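Local coordinates for F5/8 type C domain protein (Bacteroides ovatus, PDB 4ZRX) that probably hydrolyses alpha-L-fucosidic linkages in glycans and carries an F5/8 type C domain that may bind sugars, at residues Asp358-Asn363 / Ser384-Val389; Lys366-Thr371 / Ala376-Lys381; Phe404-Leu409 / Arg427-Pro432; Asn437-Arg442 / Ser453-Tyr458. One frame throughout, in Å; residues are numbered along the deposited sequence.

Interaction 1 (Asp358-Asn363 / Ser384-Val389); sequences DNRVKN and SEINLV
The guanidinium group of R360 meets the hydroxyl of S384 side-on, through two nitrogens. NE donates to S384 OG over 3.0 Å in a fairly straight bond of 161°. NH2 donates to the same S384 OG over 3.2 Å, at a more bent 142°. The oxygen lies almost in the guanidinium plane, at its edge. S384 OG also hydrogen-bonds K381 O, so this buried hydroxyl is held by both arginine nitrogens and a carbonyl. Within the loop, V361 N donates to N359 OD1, an Asx turn.

A salt bridge fixes another part of the group. R360 NH1 lies 2.7 Å from D358 OD2, which is met on its syn side. The other carboxylate oxygen, D358 OD1, pairs with K381 NZ. The chain of R360 is bent at both chi2 and chi3, and this curl carries its NE to the serine. A leucine in its place would probably leave S384 OG without its two arginine donors and D358 OD2 without its paired charge.

The apolar part is small: R360 CG packs against I386 CG2 at 3.9 Å.

The loop 358-363 follows helix 339-356. Its backbone bonds to K381 and A457 place it between strands 374-381 and 450-458. Across from it, strand 384-386 pairs with strand 433-436.

Interaction 2 (Lys366-Thr371 / Ala376-Lys381); sequences KYWSTT and AVYALK
W368 lays one face of its indole on the methyl of A376, and this is the tight part of the contact. A376 CB sits 3.4 Å from the centroid of the W368 six-membered ring, only 7° off the ring normal. It is a clear CH-pi contact. The backbone also comes close, with A376 N 3.5 Å from W368 CZ2. T370 CG2 covers the opposite face, offset toward the rim, so the ring is held between two methyl groups. With chi1 at 176°, CG of W368 points away from its own backbone N and the indole extends toward A376. A serine here would probably leave the A376 methyl without its aromatic cover and open a gap beside V441 and I443.

The other side is looser and wet. Y378 OH passes W368 CE3 obliquely at 3.9 Å, and is 4.1 Å from K366 O. A water links these oxygens: it accepts from Y378 OH at 2.7 Å and donates to K366 O at 2.8 Å. A second water makes weak bonds to both. The exposed K366 side chain leads away.

Strands 368-370 and 374-381 are edge strands of two different antiparallel sheets. Such facing of consecutive strands across the layers is the arrangement of a beta sandwich.

Interaction 3 (Phe404-Leu409 / Arg427-Pro432); sequences FTVEAL and RMLRFP
The edge of the F404 ring meets R427, while L429 comes to it obliquely. R427 CG lies at the ring edge, 4.0 Å from F404 CZ. V406 CG2, from the same strand as F404, also lies at the edge and in the ring plane. L429 CD1 is 3.6 Å from F404 CE2. The ring and the R427 guanidinium are nearly perpendicular, with planes 82° apart. The contact is made by the aliphatic R427 CG, and the guanidinium does not stack on the ring.

L429 CD1 is the hub of the contact. Besides the ring it touches V406 CG2 at 3.9 Å. F404 and L429 approach from opposite directions, one from each strand. These distances hold for one of two deposited conformers of L429, so the position of the methyl is less certain than that of the ring.

The strands 404-409 and 427-431 come no nearer than 10.3 Å between axes, and their directions differ by 47°. They belong to opposite sheets of a beta sandwich. F404 also packs on L391, I423 and I443, which extend the apolar layer.

The R427 side chain is bent at chi2. Its NH1 makes a weak hydrogen bond to M428 O, within its own strand, and the side chain touches E236 and Y321.

No hydrogen bond joins the two segments. The sheets are held here by apolar contact alone, which fixes direction less strictly than hydrogen bonds would and is consistent with a second position for L429.

Interaction 4 (Asn437-Arg442 / Ser453-Tyr458); sequences NKLRVR and SQVAAY
Strands 438-442 and 453-458 face each other with axes 9.6 Å apart at closest approach and N-to-C directions at 136°, so they run roughly antiparallel but splayed. The nearest backbone pairs are L439 with A457 and V441 with V455. They are too far apart for hydrogen bonds between strands, and side chains fill the interval.

One methyl of L439 does most of the work. L439 CD2 rests 4.0 Å from V455 CG1 and 4.1 Å from A457 CB, so it reaches two residues of the opposite strand. The leucine crosses V455 at a slant. Its chi1 of -146° lies away from the usual staggered positions, and this unusual turn brings CD2 to the partner strand. A step along, V441 CG2 touches V455 CG2 at 4.2 Å. V455 thus gives one methyl to each neighbour.

All four residues are buried. V361, V389 and A408 pack on L439, and L391 and Y378 on V455. R440 points the other way, where it forms a salt bridge with E407 and a cation-pi contact with W414.

Aliphatic side chains meeting between two antiparallel sheets form the hydrophobic core of a beta sandwich. A beta-sandwich domain of this kind after the catalytic barrel is familiar from alpha-L-fucosidases of this family.

From the N terminus, interaction 1 opens at 358-363, just after helix 339-356, and closes at 384-389. Interaction 2, between 366-371 and 376-381, is nested inside that loop. Interaction 3 then closes its own loop from 404-409 to 427-432, and interaction 4 does the same from 437-442 to 453-458. None crosses another. Interactions 2, 3 and 4 each join the two four-stranded sheets of one sandwich, at its edge strands, at strands 401-410 and 427-431, and at strands 438-446 and 450-458. Interaction 1 ties the incoming loop to strand 384-386. Interaction 4 touches all the others, with centres about 7 to 8 Å away.

Interaction 1 (Asp358-Asn363 / Ser384-Val389)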
loop_
_atom_site.group_PDB
_atom_site.type_symbol
_atom_site.label_atom_id
_atom_site.label_comp_id
_atom_site.label_asym_id
_atom_site.label_seq_id
_atom_site.Cartn_x
_atom_site.Cartn_y
_atom_site.Cartn_z
ATOM N N ASP A 358 21.234 12.096 2.628
ATOM C CA ASP A 358 21.750 13.382 2.993
ATOM C C ASP A 358 20.686 14.355 3.536
ATOM O O ASP A 358 20.073 15.118 2.799
ATOM C CB ASP A 358 22.422 13.973 1.762
ATOM C CG ASP A 358 23.145 15.281 2.061
ATOM O OD1 ASP A 358 23.331 15.684 3.237
ATOM O OD2 ASP A 358 23.523 15.923 1.107
ATOM N N ASN A 359 20.460 14.296 4.838
ATOM C CA ASN A 359 19.570 15.207 5.495
ATOM C C ASN A 359 20.180 16.601 5.485
ATOM O O ASN A 359 21.274 16.789 5.945
ATOM C CB ASN A 359 19.369 14.724 6.916
ATOM C CG ASN A 359 18.421 15.553 7.693
ATOM O OD1 ASN A 359 17.819 16.541 7.213
ATOM N ND2 ASN A 359 18.292 15.156 8.936
ATOM N N ARG A 360 19.468 17.555 4.944
ATOM C CA ARG A 360 19.974 18.897 4.750
ATOM C C ARG A 360 19.757 19.821 5.944
ATOM O O ARG A 360 20.324 20.906 5.988
ATOM C CB ARG A 360 19.412 19.524 3.483
ATOM C CG ARG A 360 19.631 18.706 2.160
ATOM C CD ARG A 360 21.114 18.415 1.857
ATOM N NE ARG A 360 21.843 19.633 1.680
ATOM C CZ ARG A 360 23.109 19.693 1.287
ATOM N NH1 ARG A 360 23.838 18.590 1.096
ATOM N NH2 ARG A 360 23.659 20.868 1.132
ATOM N N VAL A 361 18.936 19.408 6.891
ATOM C CA VAL A 361 18.659 20.200 8.092
ATOM C C VAL A 361 19.841 19.965 9.062
ATOM O O VAL A 361 20.172 18.830 9.376
ATOM C CB VAL A 361 17.357 19.809 8.748
ATOM C CG1 VAL A 361 17.121 20.500 10.059
ATOM C CG2 VAL A 361 16.209 20.135 7.786
ATOM N N LYS A 362 20.359 21.061 9.571
ATOM C CA LYS A 362 21.298 21.019 10.670
ATOM C C LYS A 362 20.420 21.202 11.928
ATOM O O LYS A 362 19.493 22.006 11.973
ATOM C CB LYS A 362 22.227 22.229 10.548
ATOM C CG LYS A 362 22.960 22.358 9.249
ATOM C CD LYS A 362 23.898 23.637 9.269
ATOM C CE LYS A 362 25.070 23.397 10.159
ATOM N NZ LYS A 362 26.053 24.519 10.081
ATOM N N ASN A 363 20.755 20.498 12.944
ATOM C CA ASN A 363 20.147 20.708 14.244
ATOM C C ASN A 363 18.643 20.515 14.242
ATOM O O ASN A 363 17.945 21.166 14.984
ATOM C CB ASN A 363 20.617 22.005 14.850
ATOM C CG ASN A 363 22.145 22.149 14.746
ATOM O OD1 ASN A 363 22.897 21.347 15.346
ATOM N ND2 ASN A 363 22.616 23.139 14.008
ATOM N N SER A 384 21.903 23.906 -0.280
ATOM C CA SER A 384 20.828 22.875 -0.211
ATOM C C SER A 384 19.770 23.166 -1.245
ATOM O O SER A 384 19.422 24.314 -1.393
ATOM C CB SER A 384 20.128 22.921 1.137
ATOM O OG SER A 384 21.005 22.452 2.099
ATOM N N GLU A 385 19.340 22.124 -1.952
ATOM C CA GLU A 385 18.154 22.080 -2.804
ATOM C C GLU A 385 17.304 20.953 -2.240
ATOM O O GLU A 385 17.815 19.836 -2.023
ATOM C CB GLU A 385 18.536 21.723 -4.244
ATOM C CG GLU A 385 17.340 21.692 -5.181
ATOM C CD GLU A 385 17.699 21.548 -6.664
ATOM O OE1 GLU A 385 18.717 20.906 -7.003
ATOM O OE2 GLU A 385 16.919 22.044 -7.492
ATOM N N ILE A 386 16.040 21.238 -1.936
ATOM C CA ILE A 386 15.186 20.303 -1.287
ATOM C C ILE A 386 13.841 20.243 -1.966
ATOM O O ILE A 386 13.371 21.204 -2.525
ATOM C CB ILE A 386 15.012 20.658 0.221
ATOM C CG1 ILE A 386 14.497 22.062 0.464
ATOM C CG2 ILE A 386 16.353 20.506 0.918
ATOM C CD1 ILE A 386 13.998 22.277 1.864
ATOM N N ASN A 387 13.204 19.081 -1.877
ATOM C CA ASN A 387 11.837 18.882 -2.320
ATOM C C ASN A 387 11.018 17.935 -1.464
ATOM O O ASN A 387 9.930 17.450 -1.916
ATOM C CB ASN A 387 11.833 18.439 -3.787
ATOM C CG ASN A 387 12.554 17.130 -4.005
ATOM O OD1 ASN A 387 12.897 16.421 -3.078
ATOM N ND2 ASN A 387 12.739 16.778 -5.259
ATOM N N LEU A 388 11.522 17.677 -0.239
ATOM C CA LEU A 388 10.959 16.743 0.696
ATOM C C LEU A 388 11.298 17.189 2.087
ATOM O O LEU A 388 12.467 17.425 2.404
ATOM C CB LEU A 388 11.481 15.301 0.440
ATOM C CG LEU A 388 11.224 14.194 1.425
ATOM C CD1 LEU A 388 9.807 13.989 1.620
ATOM C CD2 LEU A 388 11.944 12.910 0.962
ATOM N N VAL A 389 10.275 17.311 2.893
ATOM C CA VAL A 389 10.419 17.622 4.336
ATOM C C VAL A 389 9.744 16.531 5.121
ATOM O O VAL A 389 8.644 16.075 4.761
ATOM C CB VAL A 389 9.885 19.007 4.650
ATOM C CG1 VAL A 389 9.799 19.310 6.153
ATOM C CG2 VAL A 389 10.719 20.027 3.973
#

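Interaction 2 (Lys366-Thr371 / Ala376-Lys381)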
loop_
_atom_site.group_PDB
_atom_site.type_symbol
_atom_site.label_atom_id
_atom_site.label_comp_id
_atom_site.label_asym_id
_atom_site.label_seq_id
_atom_site.Cartn_x
_atom_site.Cartn_y
_atom_site.Cartn_z
ATOM N N LYS A 366 16.410 19.489 17.631
ATOM C CA LYS A 366 16.136 20.402 18.669
ATOM C C LYS A 366 14.698 20.214 19.024
ATOM O O LYS A 366 13.820 20.624 18.215
ATOM C CB LYS A 366 16.397 21.843 18.203
ATOM C CG LYS A 366 16.157 22.898 19.249
ATOM C CD LYS A 366 16.638 24.284 18.774
ATOM C CE LYS A 366 16.494 25.345 19.877
ATOM N NZ LYS A 366 17.133 26.665 19.499
ATOM N N TYR A 367 14.433 19.681 20.214
ATOM C CA TYR A 367 13.081 19.388 20.630
ATOM C C TYR A 367 12.337 20.721 20.780
ATOM O O TYR A 367 12.850 21.687 21.397
ATOM C CB TYR A 367 13.125 18.596 21.922
ATOM C CG TYR A 367 11.867 17.913 22.407
ATOM C CD1 TYR A 367 10.922 18.598 23.199
ATOM C CD2 TYR A 367 11.652 16.565 22.173
ATOM C CE1 TYR A 367 9.795 17.930 23.738
ATOM C CE2 TYR A 367 10.533 15.902 22.690
ATOM C CZ TYR A 367 9.614 16.590 23.455
ATOM O OH TYR A 367 8.566 15.949 24.004
ATOM N N TRP A 368 11.143 20.786 20.228
ATOM C CA TRP A 368 10.407 22.037 20.107
ATOM C C TRP A 368 9.040 21.906 20.736
ATOM O O TRP A 368 8.242 21.068 20.295
ATOM C CB TRP A 368 10.332 22.425 18.635
ATOM C CG TRP A 368 9.520 23.628 18.395
ATOM C CD1 TRP A 368 9.385 24.742 19.216
ATOM C CD2 TRP A 368 8.765 23.886 17.247
ATOM N NE1 TRP A 368 8.564 25.651 18.618
ATOM C CE2 TRP A 368 8.172 25.155 17.409
ATOM C CE3 TRP A 368 8.549 23.182 16.061
ATOM C CZ2 TRP A 368 7.321 25.706 16.449
ATOM C CZ3 TRP A 368 7.708 23.735 15.102
ATOM C CH2 TRP A 368 7.138 25.001 15.304
ATOM N N SER A 369 8.806 22.671 21.807
ATOM C CA SER A 369 7.530 22.685 22.468
ATOM C C SER A 369 6.787 23.964 22.075
ATOM O O SER A 369 7.319 25.068 22.293
ATOM C CB SER A 369 7.722 22.671 23.962
ATOM O OG SER A 369 8.496 21.574 24.362
ATOM N N THR A 370 5.568 23.857 21.585
ATOM C CA THR A 370 4.857 25.035 21.107
ATOM C C THR A 370 3.377 24.927 21.201
ATOM O O THR A 370 2.821 23.863 21.124
ATOM C CB THR A 370 5.261 25.378 19.609
ATOM O OG1 THR A 370 4.780 26.679 19.244
ATOM C CG2 THR A 370 4.749 24.380 18.653
ATOM N N THR A 371 2.712 26.070 21.267
ATOM C CA THR A 371 1.274 26.112 21.117
ATOM C C THR A 371 0.940 26.718 19.778
ATOM O O THR A 371 1.833 26.996 18.970
ATOM C CB THR A 371 0.628 26.966 22.232
ATOM O OG1 THR A 371 1.171 28.293 22.181
ATOM C CG2 THR A 371 0.950 26.357 23.575
ATOM N N ALA A 376 9.335 27.721 14.371
ATOM C CA ALA A 376 10.703 27.340 14.615
ATOM C C ALA A 376 11.420 27.393 13.289
ATOM O O ALA A 376 10.882 26.994 12.270
ATOM C CB ALA A 376 10.776 25.976 15.234
ATOM N N VAL A 377 12.653 27.917 13.300
ATOM C CA VAL A 377 13.485 27.991 12.124
ATOM C C VAL A 377 14.633 26.992 12.251
ATOM O O VAL A 377 15.250 26.856 13.339
ATOM C CB VAL A 377 13.996 29.476 11.943
ATOM C CG1 VAL A 377 15.052 29.601 10.877
ATOM C CG2 VAL A 377 12.850 30.452 11.655
ATOM N N TYR A 378 14.977 26.344 11.151
ATOM C CA TYR A 378 16.051 25.403 11.038
ATOM C C TYR A 378 16.993 25.819 9.921
ATOM O O TYR A 378 16.590 26.059 8.793
ATOM C CB TYR A 378 15.521 23.996 10.752
ATOM C CG TYR A 378 14.581 23.478 11.822
ATOM C CD1 TYR A 378 13.239 23.786 11.816
ATOM C CD2 TYR A 378 15.030 22.631 12.806
ATOM C CE1 TYR A 378 12.420 23.341 12.790
ATOM C CE2 TYR A 378 14.198 22.172 13.790
ATOM C CZ TYR A 378 12.907 22.491 13.802
ATOM O OH TYR A 378 12.048 22.043 14.813
ATOM N N ALA A 379 18.280 25.886 10.216
ATOM C CA ALA A 379 19.297 26.140 9.195
ATOM C C ALA A 379 19.446 24.877 8.355
ATOM O O ALA A 379 19.391 23.727 8.872
ATOM C CB ALA A 379 20.666 26.487 9.868
ATOM N N LEU A 380 19.665 25.091 7.076
ATOM C CA LEU A 380 20.090 24.061 6.151
ATOM C C LEU A 380 21.573 24.079 5.901
ATOM O O LEU A 380 22.232 25.136 6.085
ATOM C CB LEU A 380 19.308 24.201 4.846
ATOM C CG LEU A 380 17.782 24.195 5.038
ATOM C CD1 LEU A 380 17.066 24.424 3.696
ATOM C CD2 LEU A 380 17.310 22.911 5.677
ATOM N N LYS A 381 22.127 22.937 5.493
ATOM C CA LYS A 381 23.504 22.827 4.991
ATOM C C LYS A 381 23.700 23.750 3.785
ATOM O O LYS A 381 22.741 24.070 3.034
ATOM C CB LYS A 381 23.888 21.399 4.575
ATOM C CG LYS A 381 23.956 20.414 5.705
ATOM C CD LYS A 381 24.277 19.042 5.149
ATOM C CE LYS A 381 24.389 18.073 6.242
ATOM N NZ LYS A 381 24.506 16.707 5.710
HETATM O O HOH W 1 12.814 19.704 15.824
HETATM O O HOH W 2 13.288 23.622 16.830
#

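Interaction 3 (Phe404-Leu409 / Arg427-Pro432)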
loop_
_atom_site.group_PDB
_atom_site.type_symbol
_atom_site.label_atom_id
_atom_site.label_comp_id
_atom_site.label_asym_id
_atom_site.label_seq_id
_atom_site.Cartn_x
_atom_site.Cartn_y
_atom_site.Cartn_z
ATOM N N PHE A 404 -0.392 22.614 10.237
ATOM C CA PHE A 404 0.939 23.186 10.233
ATOM C C PHE A 404 1.264 23.642 8.806
ATOM O O PHE A 404 0.668 23.204 7.833
ATOM C CB PHE A 404 2.032 22.218 10.732
ATOM C CG PHE A 404 2.258 21.058 9.858
ATOM C CD1 PHE A 404 1.477 19.888 9.975
ATOM C CD2 PHE A 404 3.279 21.068 8.940
ATOM C CE1 PHE A 404 1.706 18.828 9.135
ATOM C CE2 PHE A 404 3.531 20.002 8.116
ATOM C CZ PHE A 404 2.694 18.848 8.206
ATOM N N THR A 405 2.255 24.523 8.733
ATOM C CA THR A 405 2.776 25.085 7.518
ATOM C C THR A 405 4.293 25.008 7.528
ATOM O O THR A 405 4.892 25.174 8.578
ATOM C CB THR A 405 2.345 26.574 7.418
ATOM O OG1 THR A 405 0.908 26.606 7.464
ATOM C CG2 THR A 405 2.820 27.196 6.077
ATOM N N VAL A 406 4.899 24.771 6.358
ATOM C CA VAL A 406 6.327 24.749 6.175
ATOM C C VAL A 406 6.719 25.723 5.062
ATOM O O VAL A 406 6.105 25.776 4.013
ATOM C CB VAL A 406 6.862 23.369 5.776
ATOM C CG1 VAL A 406 8.292 23.356 5.783
ATOM C CG2 VAL A 406 6.306 22.284 6.739
ATOM N N GLU A 407 7.742 26.550 5.391
ATOM C CA GLU A 407 8.292 27.535 4.491
ATOM C C GLU A 407 9.793 27.347 4.372
ATOM O O GLU A 407 10.423 26.822 5.265
ATOM C CB GLU A 407 7.975 28.942 5.007
ATOM C CG GLU A 407 6.495 29.185 5.054
ATOM C CD GLU A 407 6.109 30.346 5.938
ATOM O OE1 GLU A 407 6.913 30.826 6.787
ATOM O OE2 GLU A 407 4.970 30.781 5.795
ATOM N N ALA A 408 10.317 27.693 3.194
ATOM C CA ALA A 408 11.743 27.608 2.882
ATOM C C ALA A 408 12.243 28.972 2.503
ATOM O O ALA A 408 11.574 29.729 1.751
ATOM C CB ALA A 408 11.969 26.630 1.782
ATOM N N LEU A 409 13.369 29.349 3.102
ATOM C CA LEU A 409 13.948 30.646 2.828
ATOM C C LEU A 409 14.808 30.625 1.578
ATOM O O LEU A 409 15.982 30.112 1.607
ATOM C CB LEU A 409 14.748 31.103 4.009
ATOM C CG LEU A 409 15.324 32.497 3.880
ATOM C CD1 LEU A 409 14.280 33.512 3.567
ATOM C CD2 LEU A 409 16.062 32.876 5.172
ATOM N N ARG A 427 5.428 12.431 9.269
ATOM C CA ARG A 427 4.685 13.007 8.164
ATOM C C ARG A 427 5.704 13.593 7.193
ATOM O O ARG A 427 6.662 14.296 7.624
ATOM C CB ARG A 427 3.784 14.102 8.657
ATOM C CG ARG A 427 3.010 14.884 7.566
ATOM C CD ARG A 427 2.074 14.015 6.767
ATOM N NE ARG A 427 0.999 14.800 6.134
ATOM C CZ ARG A 427 0.941 15.165 4.856
ATOM N NH1 ARG A 427 1.798 14.780 3.926
ATOM N NH2 ARG A 427 -0.117 15.863 4.469
HETATM N N MSE A 428 5.544 13.257 5.921
HETATM C CA MSE A 428 6.415 13.784 4.885
HETATM C C MSE A 428 5.615 14.574 3.867
HETATM O O MSE A 428 4.479 14.218 3.530
HETATM C CB MSE A 428 7.241 12.718 4.219
HETATM C CG MSE A 428 8.136 12.073 5.213
HETATM SE SE MSE A 428 9.505 10.829 4.610
HETATM C CE MSE A 428 8.471 9.235 4.569
ATOM N N LEU A 429 6.231 15.651 3.409
ATOM C CA LEU A 429 5.653 16.577 2.424
ATOM C C LEU A 429 6.582 16.708 1.261
ATOM O O LEU A 429 7.793 16.927 1.446
ATOM C CB LEU A 429 5.469 17.949 3.055
ATOM C CG LEU A 429 4.367 18.093 4.083
ATOM C CD1 LEU A 429 4.534 19.456 4.743
ATOM C CD2 LEU A 429 3.001 17.905 3.407
ATOM N N ARG A 430 6.054 16.562 0.058
ATOM C CA ARG A 430 6.787 16.725 -1.142
ATOM C C ARG A 430 6.300 17.985 -1.878
ATOM O O ARG A 430 5.109 18.338 -1.859
ATOM C CB ARG A 430 6.671 15.488 -2.031
ATOM C CG ARG A 430 7.421 14.296 -1.455
ATOM C CD ARG A 430 7.509 13.121 -2.390
ATOM N NE ARG A 430 6.204 12.507 -2.653
ATOM C CZ ARG A 430 6.000 11.553 -3.568
ATOM N NH1 ARG A 430 6.990 11.145 -4.371
ATOM N NH2 ARG A 430 4.813 10.999 -3.707
ATOM N N PHE A 431 7.204 18.599 -2.624
ATOM C CA PHE A 431 6.905 19.866 -3.290
ATOM C C PHE A 431 7.932 20.124 -4.366
ATOM O O PHE A 431 8.968 19.487 -4.383
ATOM C CB PHE A 431 6.909 21.035 -2.284
ATOM C CG PHE A 431 8.091 21.057 -1.377
ATOM C CD1 PHE A 431 9.216 21.727 -1.714
ATOM C CD2 PHE A 431 8.036 20.406 -0.141
ATOM C CE1 PHE A 431 10.305 21.744 -0.860
ATOM C CE2 PHE A 431 9.147 20.430 0.727
ATOM C CZ PHE A 431 10.280 21.062 0.348
ATOM N N PRO A 432 7.692 21.098 -5.244
ATOM C CA PRO A 432 8.714 21.342 -6.291
ATOM C C PRO A 432 10.011 21.848 -5.682
ATOM O O PRO A 432 9.959 22.675 -4.758
ATOM C CB PRO A 432 8.079 22.436 -7.191
ATOM C CG PRO A 432 6.609 22.301 -6.927
ATOM C CD PRO A 432 6.441 21.850 -5.484
#

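Interaction 4 (Asn437-Arg442 / Ser453-Tyr458)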
loop_
_atom_site.group_PDB
_atom_site.type_symbol
_atom_site.label_atom_id
_atom_site.label_comp_id
_atom_site.label_asym_id
_atom_site.label_seq_id
_atom_site.Cartn_x
_atom_site.Cartn_y
_atom_site.Cartn_z
ATOM N N ASN A 437 18.086 28.160 2.309
ATOM C CA ASN A 437 19.135 28.124 3.370
ATOM C C ASN A 437 18.562 27.978 4.780
ATOM O O ASN A 437 19.322 27.724 5.726
ATOM C CB ASN A 437 20.083 29.295 3.225
ATOM C CG ASN A 437 19.422 30.644 3.555
ATOM O OD1 ASN A 437 19.040 30.884 4.674
ATOM N ND2 ASN A 437 19.254 31.488 2.568
ATOM N N LYS A 438 17.246 28.077 4.917
ATOM C CA LYS A 438 16.559 27.828 6.131
ATOM C C LYS A 438 15.185 27.241 5.822
ATOM O O LYS A 438 14.629 27.440 4.740
ATOM C CB LYS A 438 16.381 29.097 6.950
ATOM C CG LYS A 438 17.717 29.692 7.583
ATOM C CD LYS A 438 17.401 30.941 8.347
ATOM C CE LYS A 438 18.577 31.460 9.273
ATOM N NZ LYS A 438 19.970 31.443 8.744
ATOM N N LEU A 439 14.628 26.572 6.830
ATOM C CA LEU A 439 13.281 26.093 6.801
ATOM C C LEU A 439 12.583 26.644 7.991
ATOM O O LEU A 439 13.185 26.834 9.075
ATOM C CB LEU A 439 13.359 24.570 6.877
ATOM C CG LEU A 439 12.417 23.691 6.194
ATOM C CD1 LEU A 439 12.210 23.909 4.700
ATOM C CD2 LEU A 439 12.893 22.255 6.512
ATOM N N ARG A 440 11.319 26.947 7.857
ATOM C CA ARG A 440 10.521 27.397 8.994
ATOM C C ARG A 440 9.284 26.535 9.078
ATOM O O ARG A 440 8.647 26.308 8.047
ATOM C CB ARG A 440 10.111 28.854 8.806
ATOM C CG ARG A 440 9.288 29.401 9.928
ATOM C CD ARG A 440 9.390 30.899 10.027
ATOM N NE ARG A 440 8.728 31.555 8.920
ATOM C CZ ARG A 440 8.788 32.847 8.621
ATOM N NH1 ARG A 440 9.494 33.691 9.359
ATOM N NH2 ARG A 440 8.123 33.292 7.583
ATOM N N VAL A 441 8.931 26.088 10.293
ATOM C CA VAL A 441 7.733 25.310 10.521
ATOM C C VAL A 441 6.892 26.097 11.491
ATOM O O VAL A 441 7.386 26.670 12.464
ATOM C CB VAL A 441 8.065 23.941 11.152
ATOM C CG1 VAL A 441 6.783 23.128 11.413
ATOM C CG2 VAL A 441 9.039 23.196 10.254
ATOM N N ARG A 442 5.623 26.204 11.150
ATOM C CA ARG A 442 4.637 26.871 11.970
ATOM C C ARG A 442 3.550 25.891 12.380
ATOM O O ARG A 442 2.942 25.273 11.512
ATOM C CB ARG A 442 4.009 28.032 11.186
ATOM C CG ARG A 442 3.121 28.904 12.054
ATOM C CD ARG A 442 2.571 30.116 11.261
ATOM N NE ARG A 442 3.706 30.871 10.712
ATOM C CZ ARG A 442 4.113 30.903 9.432
ATOM N NH1 ARG A 442 3.468 30.313 8.442
ATOM N NH2 ARG A 442 5.240 31.553 9.175
ATOM N N SER A 453 9.718 16.663 17.596
ATOM C CA SER A 453 11.000 16.053 17.928
ATOM C C SER A 453 12.000 16.006 16.805
ATOM O O SER A 453 13.227 15.884 17.036
ATOM C CB SER A 453 10.800 14.647 18.491
ATOM O OG SER A 453 10.009 13.890 17.607
ATOM N N GLN A 454 11.535 16.079 15.591
ATOM C CA GLN A 454 12.470 16.171 14.459
ATOM C C GLN A 454 11.865 16.862 13.263
ATOM O O GLN A 454 10.709 16.632 12.898
ATOM C CB GLN A 454 12.984 14.808 14.022
ATOM C CG GLN A 454 14.087 14.944 12.934
ATOM C CD GLN A 454 14.853 13.671 12.559
ATOM O OE1 GLN A 454 15.970 13.773 12.107
ATOM N NE2 GLN A 454 14.247 12.506 12.694
ATOM N N VAL A 455 12.718 17.646 12.604
ATOM C CA VAL A 455 12.479 18.119 11.273
ATOM C C VAL A 455 13.688 17.789 10.444
ATOM O O VAL A 455 14.845 18.054 10.861
ATOM C CB VAL A 455 12.279 19.670 11.305
ATOM C CG1 VAL A 455 12.119 20.260 9.900
ATOM C CG2 VAL A 455 11.028 20.000 12.120
ATOM N N ALA A 456 13.453 17.264 9.251
ATOM C CA ALA A 456 14.497 16.819 8.333
ATOM C C ALA A 456 14.093 17.215 6.903
ATOM O O ALA A 456 12.908 17.497 6.631
ATOM C CB ALA A 456 14.748 15.347 8.436
ATOM N N ALA A 457 15.049 17.303 5.986
ATOM C CA ALA A 457 14.747 17.690 4.604
ATOM C C ALA A 457 15.727 17.095 3.652
ATOM O O ALA A 457 16.921 16.888 4.003
ATOM C CB ALA A 457 14.716 19.209 4.443
ATOM N N TYR A 458 15.238 16.772 2.471
ATOM C CA TYR A 458 15.981 15.992 1.495
ATOM C C TYR A 458 15.634 16.430 0.090
ATOM O O TYR A 458 14.665 17.136 -0.151
ATOM C CB TYR A 458 15.642 14.484 1.621
ATOM C CG TYR A 458 15.761 13.905 3.002
ATOM C CD1 TYR A 458 14.685 13.925 3.868
ATOM C CD2 TYR A 458 16.982 13.348 3.460
ATOM C CE1 TYR A 458 14.798 13.423 5.137
ATOM C CE2 TYR A 458 17.061 12.776 4.736
ATOM C CZ TYR A 458 15.990 12.906 5.583
ATOM O OH TYR A 458 16.086 12.321 6.818
#